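Local coordinates for protein yesU (Bacillus subtilis, PDB 1OQ1), which is of unknown function but adopts a galectin-like fold, which hints at, without establishing, a role in carbohydrate recognition, at residues A[160-172]-A[175-187]. Residues are numbered along the deposited sequence; the frame is centred on the assembly and turned at random.
Sequences PYRMKLIKDKGYV and SINGLPILEWMDD
N177 meets Y161 and R162 through its side-chain amide: OD1 accepts the backbone N-H of R162 at 2.8 Å, almost straight along the C=O direction, while ND2 lies 3.6 Å from CD1 of Y161. Ring and amide planes differ by 20°, so the two groups are nearly parallel. With the N177 backbone N donating to R162 O at 2.8 Å, this asparagine at the type I' turn of 176-179 extends the ladder beyond the mutual K164–S175 bonds. A water joins R162 O, S175 OG and G178 N around the same turn.

At the other end, Y171 lies across the selenomethionine M185 at about a right angle, its CB 3.8 Å from CE. The M185 chain is bent at both chi2 and chi3 (82°), which sets CE beside Y171 CB and SE 3.7 Å from Y171 N. The Y171 hydroxyl stands 3.0 Å from E183 OE2, which sits at the ring's edge with the carboxylate turned 75° from the ring; OE2 accepts a hydrogen bond from the backbone N of residue N2. On the opposite sheet face, V172 CG2 touches the edge of W184 at CE3 (4.1 Å).

The segments thus belong to two consecutive antiparallel hairpins, 161-168/171-176 and 171-176/179-185. Strand 161-168 pairs on its other side with strand 63-73, whereas L165 and V172 pack on F82 of strand 76-86 in the second sheet of the galectin-like sandwich.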
ATOM      1  N   PRO A 160      -7.971   2.538  15.547  1.00  7.43           N
ATOM      2  CA  PRO A 160      -7.466   2.089  14.244  1.00  6.80           C
ATOM      3  C   PRO A 160      -7.599   0.588  13.986  1.00  5.96           C
ATOM      4  O   PRO A 160      -7.900  -0.196  14.888  1.00  6.29           O
ATOM      5  CB  PRO A 160      -6.008   2.523  14.283  1.00  9.52           C
ATOM      6  CG  PRO A 160      -5.652   2.258  15.714  1.00 10.87           C
ATOM      7  CD  PRO A 160      -6.854   2.797  16.476  1.00  9.11           C
ATOM      8  N   TYR A 161      -7.358   0.201  12.737  1.00  5.76           N
ATOM      9  CA  TYR A 161      -7.408  -1.198  12.324  1.00  4.78           C
ATOM     10  C   TYR A 161      -5.971  -1.676  12.086  1.00  5.45           C
ATOM     11  O   TYR A 161      -5.140  -0.923  11.581  1.00  5.79           O
ATOM     12  CB  TYR A 161      -8.257  -1.327  11.055  1.00  3.99           C
ATOM     13  CG  TYR A 161      -9.720  -1.029  11.301  1.00  5.61           C
ATOM     14  CD1 TYR A 161     -10.606  -2.044  11.662  1.00  5.79           C
ATOM     15  CD2 TYR A 161     -10.200   0.283  11.261  1.00  5.06           C
ATOM     16  CE1 TYR A 161     -11.937  -1.763  11.985  1.00  6.12           C
ATOM     17  CE2 TYR A 161     -11.535   0.575  11.584  1.00  6.67           C
ATOM     18  CZ  TYR A 161     -12.390  -0.452  11.950  1.00  6.16           C
ATOM     19  OH  TYR A 161     -13.685  -0.175  12.334  1.00  6.94           O
ATOM     20  N   ARG A 162      -5.683  -2.919  12.472  1.00  5.32           N
ATOM     21  CA  ARG A 162      -4.343  -3.499  12.327  1.00  5.02           C
ATOM     22  C   ARG A 162      -4.177  -4.200  10.981  1.00  4.17           C
ATOM     23  O   ARG A 162      -4.751  -5.260  10.746  1.00  5.53           O
ATOM     24  CB  ARG A 162      -4.080  -4.483  13.474  1.00  6.99           C
ATOM     25  CG  ARG A 162      -3.713  -3.817  14.806  1.00  9.52           C
ATOM     26  CD  ARG A 162      -2.278  -3.302  14.762  1.00 10.40           C
ATOM     27  NE  ARG A 162      -1.874  -2.553  15.952  1.00 13.11           N
ATOM     28  CZ  ARG A 162      -1.601  -3.088  17.141  1.00 13.35           C
ATOM     29  NH1 ARG A 162      -1.690  -4.398  17.331  1.00 13.22           N
ATOM     30  NH2 ARG A 162      -1.220  -2.302  18.141  1.00 14.73           N
HETATM   31  N   MSE A 163      -3.398  -3.582  10.100  1.00  4.75           N
HETATM   32  CA  MSE A 163      -3.163  -4.108   8.755  1.00  4.79           C
HETATM   33  C   MSE A 163      -1.862  -4.905   8.718  1.00  3.99           C
HETATM   34  O   MSE A 163      -0.858  -4.471   9.273  1.00  5.59           O
HETATM   35  CB  MSE A 163      -3.074  -2.941   7.774  1.00  5.73           C
HETATM   36  CG  MSE A 163      -3.994  -1.788   8.132  1.00  9.46           C
HETATM   37 SE   MSE A 163      -5.874  -2.188   7.918  0.85 13.38          SE
HETATM   38  CE  MSE A 163      -6.283  -3.195   9.487  1.00 22.59           C
ATOM     39  N   LYS A 164      -1.880  -6.061   8.059  1.00  5.07           N
ATOM     40  CA  LYS A 164      -0.683  -6.899   7.969  1.00  4.85           C
ATOM     41  C   LYS A 164      -0.579  -7.537   6.592  1.00  5.50           C
ATOM     42  O   LYS A 164      -1.515  -8.177   6.119  1.00  4.92           O
ATOM     43  CB  LYS A 164      -0.700  -7.994   9.044  1.00  6.81           C
ATOM     44  CG  LYS A 164       0.552  -8.876   9.026  1.00  7.94           C
ATOM     45  CD  LYS A 164       0.558  -9.926  10.136  1.00 11.49           C
ATOM     46  CE  LYS A 164       0.747  -9.297  11.508  1.00 13.84           C
ATOM     47  NZ  LYS A 164       0.829 -10.328  12.591  1.00 14.01           N
ATOM     48  N   LEU A 165       0.576  -7.356   5.963  1.00  4.35           N
ATOM     49  CA  LEU A 165       0.836  -7.868   4.629  1.00  6.46           C
ATOM     50  C   LEU A 165       2.096  -8.727   4.593  1.00  5.03           C
ATOM     51  O   LEU A 165       3.139  -8.310   5.091  1.00  7.21           O
ATOM     52  CB  LEU A 165       1.012  -6.687   3.669  1.00  5.90           C
ATOM     53  CG  LEU A 165       1.326  -7.017   2.210  1.00  7.46           C
ATOM     54  CD1 LEU A 165       0.073  -7.546   1.535  1.00  9.27           C
ATOM     55  CD2 LEU A 165       1.820  -5.769   1.494  1.00 10.13           C
ATOM     56  N   ILE A 166       1.998  -9.919   4.009  1.00  5.67           N
ATOM     57  CA  ILE A 166       3.152 -10.805   3.878  1.00  6.03           C
ATOM     58  C   ILE A 166       3.568 -10.858   2.410  1.00  6.01           C
ATOM     59  O   ILE A 166       2.725 -11.034   1.532  1.00  6.79           O
ATOM     60  CB  ILE A 166       2.835 -12.258   4.321  1.00  4.79           C
ATOM     61  CG1 ILE A 166       2.435 -12.287   5.798  1.00  7.59           C
ATOM     62  CG2 ILE A 166       4.061 -13.156   4.092  1.00  7.23           C
ATOM     63  CD1 ILE A 166       1.955 -13.649   6.254  1.00  7.10           C
ATOM     64  N   LYS A 167       4.866 -10.701   2.157  1.00  5.50           N
ATOM     65  CA  LYS A 167       5.424 -10.754   0.805  1.00  5.90           C
ATOM     66  C   LYS A 167       6.653 -11.654   0.860  1.00  6.13           C
ATOM     67  O   LYS A 167       7.660 -11.312   1.484  1.00  6.51           O
ATOM     68  CB  LYS A 167       5.820  -9.352   0.333  1.00  6.17           C
ATOM     69  CG  LYS A 167       6.658  -9.325  -0.945  1.00  6.91           C
ATOM     70  CD  LYS A 167       5.875  -9.842  -2.137  1.00  6.51           C
ATOM     71  CE  LYS A 167       6.707  -9.778  -3.412  1.00  6.35           C
ATOM     72  NZ  LYS A 167       7.888 -10.685  -3.364  1.00  6.08           N
ATOM     73  N   ASP A 168       6.569 -12.806   0.206  1.00  6.68           N
ATOM     74  CA  ASP A 168       7.669 -13.760   0.220  1.00  6.91           C
ATOM     75  C   ASP A 168       7.730 -14.432  -1.142  1.00  5.96           C
ATOM     76  O   ASP A 168       7.046 -15.430  -1.395  1.00  5.12           O
ATOM     77  CB  ASP A 168       7.431 -14.787   1.333  1.00  8.40           C
ATOM     78  CG  ASP A 168       8.570 -15.772   1.473  1.00 11.99           C
ATOM     79  OD1 ASP A 168       9.659 -15.505   0.925  1.00 12.44           O
ATOM     80  OD2 ASP A 168       8.378 -16.808   2.145  1.00 13.01           O
ATOM     81  N   LYS A 169       8.558 -13.860  -2.013  1.00  6.41           N
ATOM     82  CA  LYS A 169       8.704 -14.334  -3.379  1.00  8.03           C
ATOM     83  C   LYS A 169       7.325 -14.310  -4.042  1.00  7.42           C
ATOM     84  O   LYS A 169       6.682 -13.262  -4.069  1.00  7.26           O
ATOM     85  CB  LYS A 169       9.342 -15.727  -3.396  1.00 10.03           C
ATOM     86  CG  LYS A 169      10.799 -15.692  -2.923  1.00 11.52           C
ATOM     87  CD  LYS A 169      11.529 -16.997  -3.181  1.00 14.62           C
ATOM     88  CE  LYS A 169      12.990 -16.898  -2.756  1.00 17.43           C
ATOM     89  NZ  LYS A 169      13.128 -16.635  -1.299  1.00 19.48           N
ATOM     90  N   GLY A 170       6.850 -15.436  -4.561  1.00  7.02           N
ATOM     91  CA  GLY A 170       5.547 -15.413  -5.211  1.00  8.14           C
ATOM     92  C   GLY A 170       4.338 -15.289  -4.293  1.00  7.35           C
ATOM     93  O   GLY A 170       3.232 -14.983  -4.750  1.00  7.11           O
ATOM     94  N   TYR A 171       4.541 -15.501  -2.999  1.00  5.94           N
ATOM     95  CA  TYR A 171       3.438 -15.462  -2.035  1.00  4.87           C
ATOM     96  C   TYR A 171       3.082 -14.100  -1.432  1.00  5.50           C
ATOM     97  O   TYR A 171       3.957 -13.357  -0.992  1.00  6.44           O
ATOM     98  CB  TYR A 171       3.738 -16.436  -0.888  1.00  6.30           C
ATOM     99  CG  TYR A 171       2.594 -16.617   0.085  1.00  5.08           C
ATOM    100  CD1 TYR A 171       1.406 -17.225  -0.317  1.00  5.81           C
ATOM    101  CD2 TYR A 171       2.697 -16.180   1.406  1.00  5.76           C
ATOM    102  CE1 TYR A 171       0.347 -17.398   0.572  1.00  8.06           C
ATOM    103  CE2 TYR A 171       1.636 -16.349   2.305  1.00  7.57           C
ATOM    104  CZ  TYR A 171       0.468 -16.961   1.875  1.00  7.73           C
ATOM    105  OH  TYR A 171      -0.580 -17.153   2.747  1.00  9.78           O
ATOM    106  N   VAL A 172       1.784 -13.796  -1.413  1.00  4.67           N
ATOM    107  CA  VAL A 172       1.255 -12.561  -0.824  1.00  4.41           C
ATOM    108  C   VAL A 172       0.034 -12.921   0.026  1.00  5.28           C
ATOM    109  O   VAL A 172      -0.828 -13.687  -0.411  1.00  5.98           O
ATOM    110  CB  VAL A 172       0.792 -11.547  -1.896  1.00  4.76           C
ATOM    111  CG1 VAL A 172       0.181 -10.313  -1.223  1.00  4.48           C
ATOM    112  CG2 VAL A 172       1.973 -11.137  -2.773  1.00  6.47           C
ATOM    113  N   SER A 175      -4.210  -9.411   5.758  1.00  3.82           N
ATOM    114  CA  SER A 175      -5.190  -9.569   6.825  1.00  5.51           C
ATOM    115  C   SER A 175      -5.476  -8.230   7.489  1.00  5.26           C
ATOM    116  O   SER A 175      -4.661  -7.310   7.422  1.00  4.59           O
ATOM    117  CB  SER A 175      -4.691 -10.569   7.875  1.00  6.46           C
ATOM    118  OG  SER A 175      -3.551 -10.079   8.561  1.00 10.51           O
ATOM    119  N   ILE A 176      -6.651  -8.130   8.104  1.00  3.34           N
ATOM    120  CA  ILE A 176      -7.077  -6.929   8.818  1.00  4.51           C
ATOM    121  C   ILE A 176      -7.586  -7.397  10.177  1.00  4.74           C
ATOM    122  O   ILE A 176      -8.497  -8.224  10.256  1.00  5.62           O
ATOM    123  CB  ILE A 176      -8.215  -6.196   8.067  1.00  4.81           C
ATOM    124  CG1 ILE A 176      -7.695  -5.675   6.722  1.00  4.71           C
ATOM    125  CG2 ILE A 176      -8.750  -5.050   8.923  1.00  5.66           C
ATOM    126  CD1 ILE A 176      -8.773  -5.075   5.827  1.00  7.30           C
ATOM    127  N   ASN A 177      -7.000  -6.861  11.242  1.00  5.81           N
ATOM    128  CA  ASN A 177      -7.361  -7.249  12.599  1.00  6.41           C
ATOM    129  C   ASN A 177      -7.247  -8.769  12.736  1.00  7.19           C
ATOM    130  O   ASN A 177      -8.019  -9.399  13.453  1.00  7.24           O
ATOM    131  CB  ASN A 177      -8.780  -6.764  12.947  1.00  5.98           C
ATOM    132  CG  ASN A 177      -8.815  -5.280  13.302  1.00  7.13           C
ATOM    133  OD1 ASN A 177      -7.848  -4.558  13.068  1.00  8.70           O
ATOM    134  ND2 ASN A 177      -9.929  -4.822  13.863  1.00  5.33           N
ATOM    135  N   GLY A 178      -6.274  -9.342  12.028  1.00  6.08           N
ATOM    136  CA  GLY A 178      -6.042 -10.778  12.084  1.00  6.47           C
ATOM    137  C   GLY A 178      -6.905 -11.641  11.179  1.00  6.15           C
ATOM    138  O   GLY A 178      -6.662 -12.842  11.055  1.00  7.75           O
ATOM    139  N   LEU A 179      -7.915 -11.044  10.554  1.00  5.86           N
ATOM    140  CA  LEU A 179      -8.801 -11.790   9.663  1.00  5.80           C
ATOM    141  C   LEU A 179      -8.200 -11.861   8.266  1.00  4.42           C
ATOM    142  O   LEU A 179      -7.926 -10.831   7.654  1.00  4.70           O
ATOM    143  CB  LEU A 179     -10.173 -11.111   9.585  1.00  3.71           C
ATOM    144  CG  LEU A 179     -11.203 -11.766   8.653  1.00  5.16           C
ATOM    145  CD1 LEU A 179     -11.662 -13.091   9.252  1.00  6.71           C
ATOM    146  CD2 LEU A 179     -12.398 -10.832   8.441  1.00  6.18           C
ATOM    147  N   PRO A 180      -7.974 -13.078   7.743  1.00  5.57           N
ATOM    148  CA  PRO A 180      -7.401 -13.179   6.397  1.00  5.53           C
ATOM    149  C   PRO A 180      -8.369 -12.550   5.399  1.00  6.26           C
ATOM    150  O   PRO A 180      -9.570 -12.814   5.448  1.00  5.88           O
ATOM    151  CB  PRO A 180      -7.263 -14.686   6.189  1.00  5.35           C
ATOM    152  CG  PRO A 180      -7.077 -15.208   7.589  1.00  7.06           C
ATOM    153  CD  PRO A 180      -8.099 -14.409   8.362  1.00  5.29           C
ATOM    154  N   ILE A 181      -7.843 -11.719   4.506  1.00  4.92           N
ATOM    155  CA  ILE A 181      -8.656 -11.036   3.505  1.00  4.85           C
ATOM    156  C   ILE A 181      -8.463 -11.657   2.127  1.00  4.92           C
ATOM    157  O   ILE A 181      -9.432 -11.937   1.419  1.00  5.68           O
ATOM    158  CB  ILE A 181      -8.291  -9.531   3.449  1.00  4.37           C
ATOM    159  CG1 ILE A 181      -8.560  -8.890   4.810  1.00  6.98           C
ATOM    160  CG2 ILE A 181      -9.097  -8.820   2.353  1.00  4.22           C
ATOM    161  CD1 ILE A 181     -10.009  -9.014   5.260  1.00  7.03           C
ATOM    162  N   LEU A 182      -7.207 -11.861   1.743  1.00  4.69           N
ATOM    163  CA  LEU A 182      -6.904 -12.478   0.458  1.00  4.67           C
ATOM    164  C   LEU A 182      -5.488 -13.030   0.482  1.00  5.53           C
ATOM    165  O   LEU A 182      -4.685 -12.652   1.334  1.00  5.43           O
ATOM    166  CB  LEU A 182      -7.052 -11.457  -0.686  1.00  5.07           C
ATOM    167  CG  LEU A 182      -6.157 -10.209  -0.741  1.00  5.84           C
ATOM    168  CD1 LEU A 182      -4.744 -10.576  -1.182  1.00  5.19           C
ATOM    169  CD2 LEU A 182      -6.751  -9.216  -1.728  1.00  6.04           C
ATOM    170  N   GLU A 183      -5.191 -13.938  -0.439  1.00  5.96           N
ATOM    171  CA  GLU A 183      -3.853 -14.503  -0.535  1.00  7.83           C
ATOM    172  C   GLU A 183      -3.601 -14.878  -1.991  1.00  8.18           C
ATOM    173  O   GLU A 183      -4.543 -15.123  -2.745  1.00  8.19           O
ATOM    174  CB  GLU A 183      -3.688 -15.711   0.398  1.00 13.29           C
ATOM    175  CG  GLU A 183      -4.240 -17.029  -0.090  1.00 17.89           C
ATOM    176  CD  GLU A 183      -3.885 -18.168   0.858  1.00 23.62           C
ATOM    177  OE1 GLU A 183      -4.073 -19.344   0.486  1.00 29.16           O
ATOM    178  OE2 GLU A 183      -3.422 -17.884   1.981  1.00 26.11           O
ATOM    179  N   TRP A 184      -2.336 -14.914  -2.389  1.00  6.41           N
ATOM    180  CA  TRP A 184      -2.007 -15.199  -3.776  1.00  7.38           C
ATOM    181  C   TRP A 184      -0.629 -15.814  -3.926  1.00  7.11           C
ATOM    182  O   TRP A 184       0.280 -15.518  -3.152  1.00  7.88           O
ATOM    183  CB  TRP A 184      -2.067 -13.891  -4.568  1.00  9.15           C
ATOM    184  CG  TRP A 184      -1.719 -13.997  -6.019  1.00  9.21           C
ATOM    185  CD1 TRP A 184      -2.356 -14.749  -6.963  1.00  9.98           C
ATOM    186  CD2 TRP A 184      -0.707 -13.256  -6.710  1.00 12.78           C
ATOM    187  NE1 TRP A 184      -1.809 -14.519  -8.201  1.00 12.19           N
ATOM    188  CE2 TRP A 184      -0.796 -13.605  -8.075  1.00 11.84           C
ATOM    189  CE3 TRP A 184       0.264 -12.328  -6.309  1.00 14.15           C
ATOM    190  CZ2 TRP A 184       0.047 -13.054  -9.047  1.00 15.74           C
ATOM    191  CZ3 TRP A 184       1.104 -11.780  -7.278  1.00 15.94           C
ATOM    192  CH2 TRP A 184       0.987 -12.145  -8.629  1.00 15.13           C
HETATM  193  N   MSE A 185      -0.481 -16.687  -4.916  1.00  7.27           N
HETATM  194  CA  MSE A 185       0.813 -17.305  -5.187  1.00  6.88           C
HETATM  195  C   MSE A 185       1.120 -17.100  -6.661  1.00  7.79           C
HETATM  196  O   MSE A 185       0.532 -17.756  -7.525  1.00  7.82           O
HETATM  197  CB  MSE A 185       0.800 -18.804  -4.867  1.00 10.33           C
HETATM  198  CG  MSE A 185       2.124 -19.517  -5.159  1.00 13.58           C
HETATM  199 SE   MSE A 185       3.634 -18.880  -4.099  0.95 22.68          SE
HETATM  200  CE  MSE A 185       3.301 -19.879  -2.480  1.00 18.85           C
ATOM    201  N   ASP A 186       2.028 -16.169  -6.935  1.00  7.49           N
ATOM    202  CA  ASP A 186       2.453 -15.845  -8.291  1.00  7.59           C
ATOM    203  C   ASP A 186       3.304 -17.011  -8.785  1.00  8.32           C
ATOM    204  O   ASP A 186       4.284 -17.365  -8.134  1.00  9.09           O
ATOM    205  CB  ASP A 186       3.299 -14.567  -8.268  1.00  6.71           C
ATOM    206  CG  ASP A 186       3.612 -14.037  -9.657  1.00  8.67           C
ATOM    207  OD1 ASP A 186       3.326 -14.735 -10.651  1.00  9.61           O
ATOM    208  OD2 ASP A 186       4.151 -12.915  -9.751  1.00  9.92           O
ATOM    209  N   ASP A 187       2.938 -17.607  -9.920  1.00  9.90           N
ATOM    210  CA  ASP A 187       3.710 -18.731 -10.450  1.00 11.28           C
ATOM    211  C   ASP A 187       4.910 -18.256 -11.261  1.00 10.85           C
ATOM    212  O   ASP A 187       5.766 -19.055 -11.635  1.00 10.97           O
ATOM    213  CB  ASP A 187       2.839 -19.657 -11.312  1.00 14.31           C
ATOM    214  CG  ASP A 187       2.216 -18.949 -12.501  1.00 15.30           C
ATOM    215  OD1 ASP A 187       2.774 -17.935 -12.965  1.00 16.74           O
ATOM    216  OD2 ASP A 187       1.167 -19.424 -12.985  1.00 20.29           O
TER
HETATM  217  O   HOH W   1      -4.102  -8.080  10.506  1.00  7.31           O
HETATM  218  O   HOH W   2      -1.213 -11.189   6.524  1.00 10.02           O